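Local coordinates for protein putative NAD(P)H-dependent FMN-containing oxidoreductase YwqN (Bacillus subtilis, PDB 1RLI) that probably acts as an NAD(P)H-dependent oxidoreductase of the SsuE family, using FMN as its cofactor, at residues Gln59-Tyr62 with Asp63-Glu67; Leu101-Pro104 with Arg105-Asp108; Gln111-Ser114 with Val115-Ala118. All coordinates share one frame; numbering follows the deposited sequence.

Interaction 1. Residues Gln59-Tyr62 with Asp63-Glu67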
loop_
_atom_site.group_PDB
_atom_site.type_symbol
_atom_site.label_atom_id
_atom_site.label_comp_id
_atom_site.label_asym_id
_atom_site.label_seq_id
_atom_site.Cartn_x
_atom_site.Cartn_y
_atom_site.Cartn_z
ATOM N N GLN D 59 29.519 5.462 6.955
ATOM C CA GLN D 59 29.186 6.660 6.194
ATOM C C GLN D 59 30.277 7.718 6.200
ATOM O O GLN D 59 29.995 8.903 6.098
ATOM C CB GLN D 59 27.882 7.266 6.721
ATOM C CG GLN D 59 26.670 6.354 6.612
ATOM C CD GLN D 59 25.393 7.115 6.896
ATOM O OE1 GLN D 59 25.364 7.956 7.783
ATOM N NE2 GLN D 59 24.334 6.820 6.151
ATOM N N ASP D 60 31.529 7.288 6.303
ATOM C CA ASP D 60 32.631 8.238 6.307
ATOM C C ASP D 60 32.684 9.013 5.000
ATOM O O ASP D 60 33.098 10.182 4.981
ATOM C CB ASP D 60 33.963 7.507 6.521
ATOM C CG ASP D 60 34.083 6.899 7.909
ATOM O OD1 ASP D 60 33.180 6.141 8.321
ATOM O OD2 ASP D 60 35.089 7.178 8.596
ATOM N N ASP D 61 32.245 8.384 3.911
ATOM C CA ASP D 61 32.290 9.041 2.611
ATOM C C ASP D 61 30.940 9.591 2.127
ATOM O O ASP D 61 30.743 9.819 0.928
ATOM C CB ASP D 61 32.886 8.083 1.571
ATOM C CG ASP D 61 31.983 6.891 1.269
ATOM O OD1 ASP D 61 31.224 6.443 2.165
ATOM O OD2 ASP D 61 32.053 6.397 0.125
ATOM N N TYR D 62 30.035 9.841 3.073
ATOM C CA TYR D 62 28.701 10.357 2.742
ATOM C C TYR D 62 28.722 11.663 1.945
ATOM O O TYR D 62 28.010 11.780 0.951
ATOM C CB TYR D 62 27.870 10.514 4.031
ATOM C CG TYR D 62 26.480 11.079 3.815
ATOM C CD1 TYR D 62 25.416 10.253 3.466
ATOM C CD2 TYR D 62 26.238 12.438 3.966
ATOM C CE1 TYR D 62 24.129 10.769 3.276
ATOM C CE2 TYR D 62 24.947 12.971 3.767
ATOM C CZ TYR D 62 23.902 12.124 3.425
ATOM O OH TYR D 62 22.632 12.641 3.233
ATOM N N ASP D 63 29.515 12.658 2.366
ATOM C CA ASP D 63 29.576 13.923 1.628
ATOM C C ASP D 63 30.054 13.723 0.192
ATOM O O ASP D 63 29.551 14.375 -0.716
ATOM C CB ASP D 63 30.502 14.946 2.316
ATOM C CG ASP D 63 29.974 15.401 3.666
ATOM O OD1 ASP D 63 28.740 15.350 3.881
ATOM O OD2 ASP D 63 30.800 15.823 4.513
ATOM N N SER D 64 31.035 12.845 -0.014
ATOM C CA SER D 64 31.531 12.566 -1.364
ATOM C C SER D 64 30.426 11.949 -2.223
ATOM O O SER D 64 30.340 12.197 -3.434
ATOM C CB SER D 64 32.721 11.603 -1.312
ATOM O OG SER D 64 33.872 12.289 -0.861
ATOM N N ILE D 65 29.585 11.136 -1.593
ATOM C CA ILE D 65 28.489 10.494 -2.312
ATOM C C ILE D 65 27.452 11.528 -2.735
ATOM O O ILE D 65 27.006 11.547 -3.887
ATOM C CB ILE D 65 27.854 9.390 -1.451
ATOM C CG1 ILE D 65 28.872 8.255 -1.304
ATOM C CG2 ILE D 65 26.532 8.878 -2.096
ATOM C CD1 ILE D 65 28.455 7.116 -0.379
ATOM N N ILE D 66 27.095 12.416 -1.812
ATOM C CA ILE D 66 26.117 13.448 -2.112
ATOM C C ILE D 66 26.639 14.308 -3.257
ATOM O O ILE D 66 25.887 14.682 -4.165
ATOM C CB ILE D 66 25.856 14.342 -0.887
ATOM C CG1 ILE D 66 25.140 13.545 0.218
ATOM C CG2 ILE D 66 25.007 15.517 -1.279
ATOM C CD1 ILE D 66 23.738 12.975 -0.190
ATOM N N GLU D 67 27.931 14.634 -3.205
ATOM C CA GLU D 67 28.535 15.452 -4.261
ATOM C C GLU D 67 28.352 14.799 -5.632
ATOM O O GLU D 67 27.996 15.458 -6.613
ATOM C CB GLU D 67 30.028 15.649 -3.995
ATOM C CG GLU D 67 30.331 16.602 -2.856
ATOM C CD GLU D 67 30.182 18.062 -3.259
ATOM O OE1 GLU D 67 29.572 18.331 -4.318
ATOM O OE2 GLU D 67 30.672 18.941 -2.513
HETATM O O HOH W 1 31.464 12.455 4.472
#
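Two backbone hydrogen bonds join Gln-59-Tyr-62 to Asp-63-Glu-67 as the first turn of a helix. Ile-65 N donates to Asp-61 O at 3.1 Å, and Ile-66 N to Tyr-62 O at 3.0 Å, with an N-H...O angle of 163°. A water accepts from Asp-63 N and donates to Asp-60 O, bridging the loop to the new helix.

The apolar contact centres on the Tyr-62 ring. With its CG anti to the backbone N (chi1 178°), the ring extends beside Ile-66, whose CG1 sits over one face, 3.9 Å from the ring centroid and displaced toward the rim, a CH-pi contact. Ile-66 CD1 reaches further along the ring, 3.6 Å from Tyr-62 OH, a hydroxyl hydrogen-bonded to Thr-100.

Among the charged groups, the Asp-61 carboxylate lies beside the Ile-65 methyl, OD2 to CD1 3.7 Å. Asp-63 OD1 lies 3.8 Å from Tyr-62 CD2, with carboxylate and ring planes 63° apart, while its OD2 has Arg-105 as a second partner.

Asp-61 holds the N-cap position without a side-chain capping bond; the type I turn Gln-59 to Tyr-62 leads into helix 62-70, one of the helices packed against the sheet of this flavodoxin-like alpha/beta fold.

Interaction 2. Residues Leu101-Pro104 with Arg105-Asp108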
loop_
_atom_site.group_PDB
_atom_site.type_symbol
_atom_site.label_atom_id
_atom_site.label_comp_id
_atom_site.label_asym_id
_atom_site.label_seq_id
_atom_site.Cartn_x
_atom_site.Cartn_y
_atom_site.Cartn_z
ATOM N N LEU D 101 19.465 18.380 4.194
ATOM C CA LEU D 101 18.479 19.419 3.919
ATOM C C LEU D 101 18.699 20.636 4.817
ATOM O O LEU D 101 18.086 21.687 4.610
ATOM C CB LEU D 101 17.067 18.869 4.117
ATOM C CG LEU D 101 16.586 17.968 2.969
ATOM C CD1 LEU D 101 15.417 17.110 3.432
ATOM C CD2 LEU D 101 16.167 18.830 1.791
ATOM N N ARG D 102 19.588 20.493 5.803
ATOM C CA ARG D 102 19.897 21.588 6.723
ATOM C C ARG D 102 21.384 21.929 6.636
ATOM O O ARG D 102 21.888 22.731 7.425
ATOM C CB ARG D 102 19.567 21.162 8.168
ATOM C CG ARG D 102 18.116 20.703 8.357
ATOM C CD ARG D 102 17.730 20.517 9.828
ATOM N NE ARG D 102 18.476 19.446 10.480
ATOM C CZ ARG D 102 17.993 18.231 10.734
ATOM N NH1 ARG D 102 16.749 17.918 10.399
ATOM N NH2 ARG D 102 18.766 17.323 11.313
ATOM N N ASP D 103 22.076 21.323 5.668
ATOM C CA ASP D 103 23.534 21.479 5.510
ATOM C C ASP D 103 23.930 22.695 4.668
ATOM O O ASP D 103 23.672 22.723 3.479
ATOM C CB ASP D 103 24.073 20.185 4.870
ATOM C CG ASP D 103 25.582 20.064 4.923
ATOM O OD1 ASP D 103 26.271 21.084 5.060
ATOM O OD2 ASP D 103 26.082 18.928 4.819
ATOM N N PRO D 104 24.606 23.705 5.272
ATOM C CA PRO D 104 24.990 24.876 4.481
ATOM C C PRO D 104 25.994 24.581 3.369
ATOM O O PRO D 104 26.204 25.417 2.492
ATOM C CB PRO D 104 25.555 25.834 5.538
ATOM C CG PRO D 104 26.256 24.893 6.453
ATOM C CD PRO D 104 25.189 23.782 6.622
ATOM N N ARG D 105 26.638 23.424 3.398
ATOM C CA ARG D 105 27.582 23.104 2.334
ATOM C C ARG D 105 26.863 22.648 1.061
ATOM O O ARG D 105 27.470 22.558 -0.007
ATOM C CB ARG D 105 28.544 22.018 2.792
ATOM C CG ARG D 105 29.372 22.424 3.984
ATOM C CD ARG D 105 30.052 21.216 4.532
ATOM N NE ARG D 105 29.067 20.195 4.866
ATOM C CZ ARG D 105 29.377 18.928 5.117
ATOM N NH1 ARG D 105 30.649 18.542 5.066
ATOM N NH2 ARG D 105 28.431 18.054 5.421
ATOM N N PHE D 106 25.573 22.361 1.185
ATOM C CA PHE D 106 24.757 21.920 0.056
ATOM C C PHE D 106 23.490 22.745 0.164
ATOM O O PHE D 106 22.388 22.197 0.328
ATOM C CB PHE D 106 24.427 20.435 0.194
ATOM C CG PHE D 106 25.627 19.540 0.157
ATOM C CD1 PHE D 106 26.289 19.295 -1.047
ATOM C CD2 PHE D 106 26.115 18.952 1.325
ATOM C CE1 PHE D 106 27.414 18.479 -1.089
ATOM C CE2 PHE D 106 27.238 18.134 1.296
ATOM C CZ PHE D 106 27.894 17.893 0.080
ATOM N N PRO D 107 23.626 24.086 0.049
ATOM C CA PRO D 107 22.523 25.039 0.146
ATOM C C PRO D 107 21.335 24.886 -0.783
ATOM O O PRO D 107 20.243 25.351 -0.462
ATOM C CB PRO D 107 23.224 26.395 -0.022
ATOM C CG PRO D 107 24.325 26.073 -0.959
ATOM C CD PRO D 107 24.861 24.775 -0.379
ATOM N N ASP D 108 21.533 24.229 -1.924
ATOM C CA ASP D 108 20.448 24.063 -2.885
ATOM C C ASP D 108 20.007 22.606 -3.052
ATOM O O ASP D 108 19.362 22.264 -4.042
ATOM C CB ASP D 108 20.891 24.599 -4.238
ATOM C CG ASP D 108 21.397 26.016 -4.150
ATOM O OD1 ASP D 108 20.613 26.877 -3.708
ATOM O OD2 ASP D 108 22.568 26.255 -4.520
#
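Asp-103 to Phe-106 form a type I beta turn with Pro-104 and Arg-105 at its corners, in the loop that joins helices 97-100 and 109-114 of the flavodoxin-like fold. The turn is closed by Phe-106 N donating to Asp-103 O at 3.0 Å. Pro-107 continues the bend, its CD packed 3.2 Å from Pro-104 O.

The Asp-103 side chain makes this an Asx turn as well: OD1 accepts from Arg-105 N at 2.9 Å, met from above the carboxylate plane. The same oxygen takes a second, almost straight bond from Arg-105 NE, also 2.9 Å, while Arg-105 NH2 reaches OD2 at 2.6 Å. The guanidinium therefore grips the carboxylate side-on, one nitrogen to each oxygen, both on syn lone pairs, and the two planes lie only 21° apart. A bend at chi3 of Arg-105 (-57°) folds its chain back for this pairing. With NH1 turned to Asp-63 of helix 62-70, the arginine probably holds both carboxylates in their ionised form. Phe-106 packs on the same helix through Ile-66 and Glu-67. At the edge of the Phe-106 ring, near its plane, Asp-103 OD2 lies 3.5 Å from CD2.

Interaction 3. Residues Gln111-Ser114 with Val115-Ala118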
loop_
_atom_site.group_PDB
_atom_site.type_symbol
_atom_site.label_atom_id
_atom_site.label_comp_id
_atom_site.label_asym_id
_atom_site.label_seq_id
_atom_site.Cartn_x
_atom_site.Cartn_y
_atom_site.Cartn_z
ATOM N N GLN D 111 16.205 21.830 -3.942
ATOM C CA GLN D 111 15.918 22.220 -5.325
ATOM C C GLN D 111 16.625 21.308 -6.325
ATOM O O GLN D 111 16.008 20.845 -7.294
ATOM C CB GLN D 111 16.335 23.678 -5.565
ATOM C CG GLN D 111 15.721 24.335 -6.807
ATOM C CD GLN D 111 16.147 23.682 -8.104
ATOM O OE1 GLN D 111 17.342 23.522 -8.377
ATOM N NE2 GLN D 111 15.168 23.306 -8.922
ATOM N N GLN D 112 17.910 21.047 -6.093
ATOM C CA GLN D 112 18.679 20.181 -6.980
ATOM C C GLN D 112 18.076 18.775 -7.076
ATOM O O GLN D 112 17.993 18.193 -8.162
ATOM C CB GLN D 112 20.132 20.069 -6.503
ATOM C CG GLN D 112 20.983 21.305 -6.729
ATOM C CD GLN D 112 22.312 21.195 -6.019
ATOM O OE1 GLN D 112 22.359 21.108 -4.794
ATOM N NE2 GLN D 112 23.401 21.188 -6.780
ATOM N N MET D 113 17.671 18.207 -5.943
ATOM C CA MET D 113 17.085 16.870 -5.988
ATOM C C MET D 113 15.720 16.886 -6.693
ATOM O O MET D 113 15.362 15.922 -7.376
ATOM C CB MET D 113 16.913 16.306 -4.571
ATOM C CG MET D 113 18.223 16.006 -3.843
ATOM S SD MET D 113 19.202 14.659 -4.564
ATOM C CE MET D 113 18.495 13.225 -3.719
ATOM N N SER D 114 14.978 17.984 -6.543
ATOM C CA SER D 114 13.640 18.096 -7.129
ATOM C C SER D 114 13.547 17.976 -8.646
ATOM O O SER D 114 12.460 17.711 -9.156
ATOM C CB SER D 114 12.965 19.409 -6.691
ATOM O OG SER D 114 13.466 20.524 -7.432
ATOM N N VAL D 115 14.646 18.178 -9.376
ATOM C CA VAL D 115 14.581 18.047 -10.827
ATOM C C VAL D 115 15.141 16.706 -11.302
ATOM O O VAL D 115 15.242 16.459 -12.503
ATOM C CB VAL D 115 15.324 19.214 -11.572
ATOM C CG1 VAL D 115 14.671 20.542 -11.223
ATOM C CG2 VAL D 115 16.805 19.222 -11.232
ATOM N N LYS D 116 15.471 15.819 -10.365
ATOM C CA LYS D 116 16.019 14.518 -10.748
ATOM C C LYS D 116 14.943 13.462 -10.963
ATOM O O LYS D 116 13.825 13.602 -10.485
ATOM C CB LYS D 116 17.021 14.023 -9.694
ATOM C CG LYS D 116 18.212 14.976 -9.504
ATOM C CD LYS D 116 19.251 14.446 -8.539
ATOM C CE LYS D 116 20.328 15.506 -8.241
ATOM N NZ LYS D 116 21.080 15.943 -9.468
ATOM N N GLN D 117 15.287 12.426 -11.721
ATOM C CA GLN D 117 14.382 11.318 -12.010
ATOM C C GLN D 117 14.890 10.131 -11.211
ATOM O O GLN D 117 16.086 9.843 -11.225
ATOM C CB GLN D 117 14.413 10.980 -13.501
ATOM C CG GLN D 117 13.920 12.127 -14.368
ATOM C CD GLN D 117 13.977 11.805 -15.839
ATOM O OE1 GLN D 117 15.024 11.421 -16.363
ATOM N NE2 GLN D 117 12.851 11.964 -16.521
ATOM N N ALA D 118 13.980 9.443 -10.530
ATOM C CA ALA D 118 14.367 8.307 -9.699
ATOM C C ALA D 118 13.773 6.990 -10.164
ATOM O O ALA D 118 12.642 6.957 -10.634
ATOM C CB ALA D 118 13.928 8.563 -8.248
HETATM O O HOH W 2 19.614 18.463 -10.112
HETATM O O HOH W 3 11.801 15.517 -10.741
#
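Lys-116 runs back over the end region of helix 109-114, its methylenes slanting across the Met-113 thioether: Lys-116 CE lies 3.9 Å from Met-113 SD and CD is almost as near. The lysine chain is extended as far as CE and turns only at its last torsion (chi4 -61°). Lys-116 CG passes 3.5 Å from Gln-112 O, and a water that donates to this carbonyl accepts from Lys-116 NZ at 3.0 Å. The ammonium is also hydrogen-bonded to Cys-72 O and Leu-70 O, at the end of helix 62-70 and just beyond. Replacing Lys-116 with an alanine would probably leave those carbonyls without their shared donor and open a gap beside the Met-113 sulfur. The backbone turns sharply between the two side chains, Lys-116 N donating to Met-113 O at 3.0 Å. Here helix 109-114 gives way to strand 117-124 of the parallel part of the sheet, completing a beta-alpha-beta crossover from strand 74-80 in the flavodoxin-like fold. Met-113 faces inward, packing on Leu-75 and Met-146. Val-115 folds back on Gln-111 and Gln-112: CG2 touches Gln-112 O at 3.4 Å, and CG1 meets Gln-111 NE2 at 3.6 Å, the glutamine chain being bent at chi2 (-64°) to bring its amide round. Ser-114 OG turns back along the helix and donates to Gln-111 O at 2.6 Å.

In the fold
Along the chain the three contacts follow in series; none nests within or crosses another. Interaction 1 closes the turn after strand 55-57, outermost in this chain's sheet, and starts helix 62-70, which leads to strand 74-80. Interaction 2 closes the loop between helices 97-100 and 109-114, and interaction 3 follows directly in sequence, passing from helix 109-114 into strand 117-124. Space brings the first two together: their centres are about 14 Å apart, and helix 62-70 meets the loop of interaction 2 through a salt bridge and the Phe-106 ring. Interaction 3 does not touch interaction 1, yet its Lys-116 reaches the far end of the same helix at Leu-70.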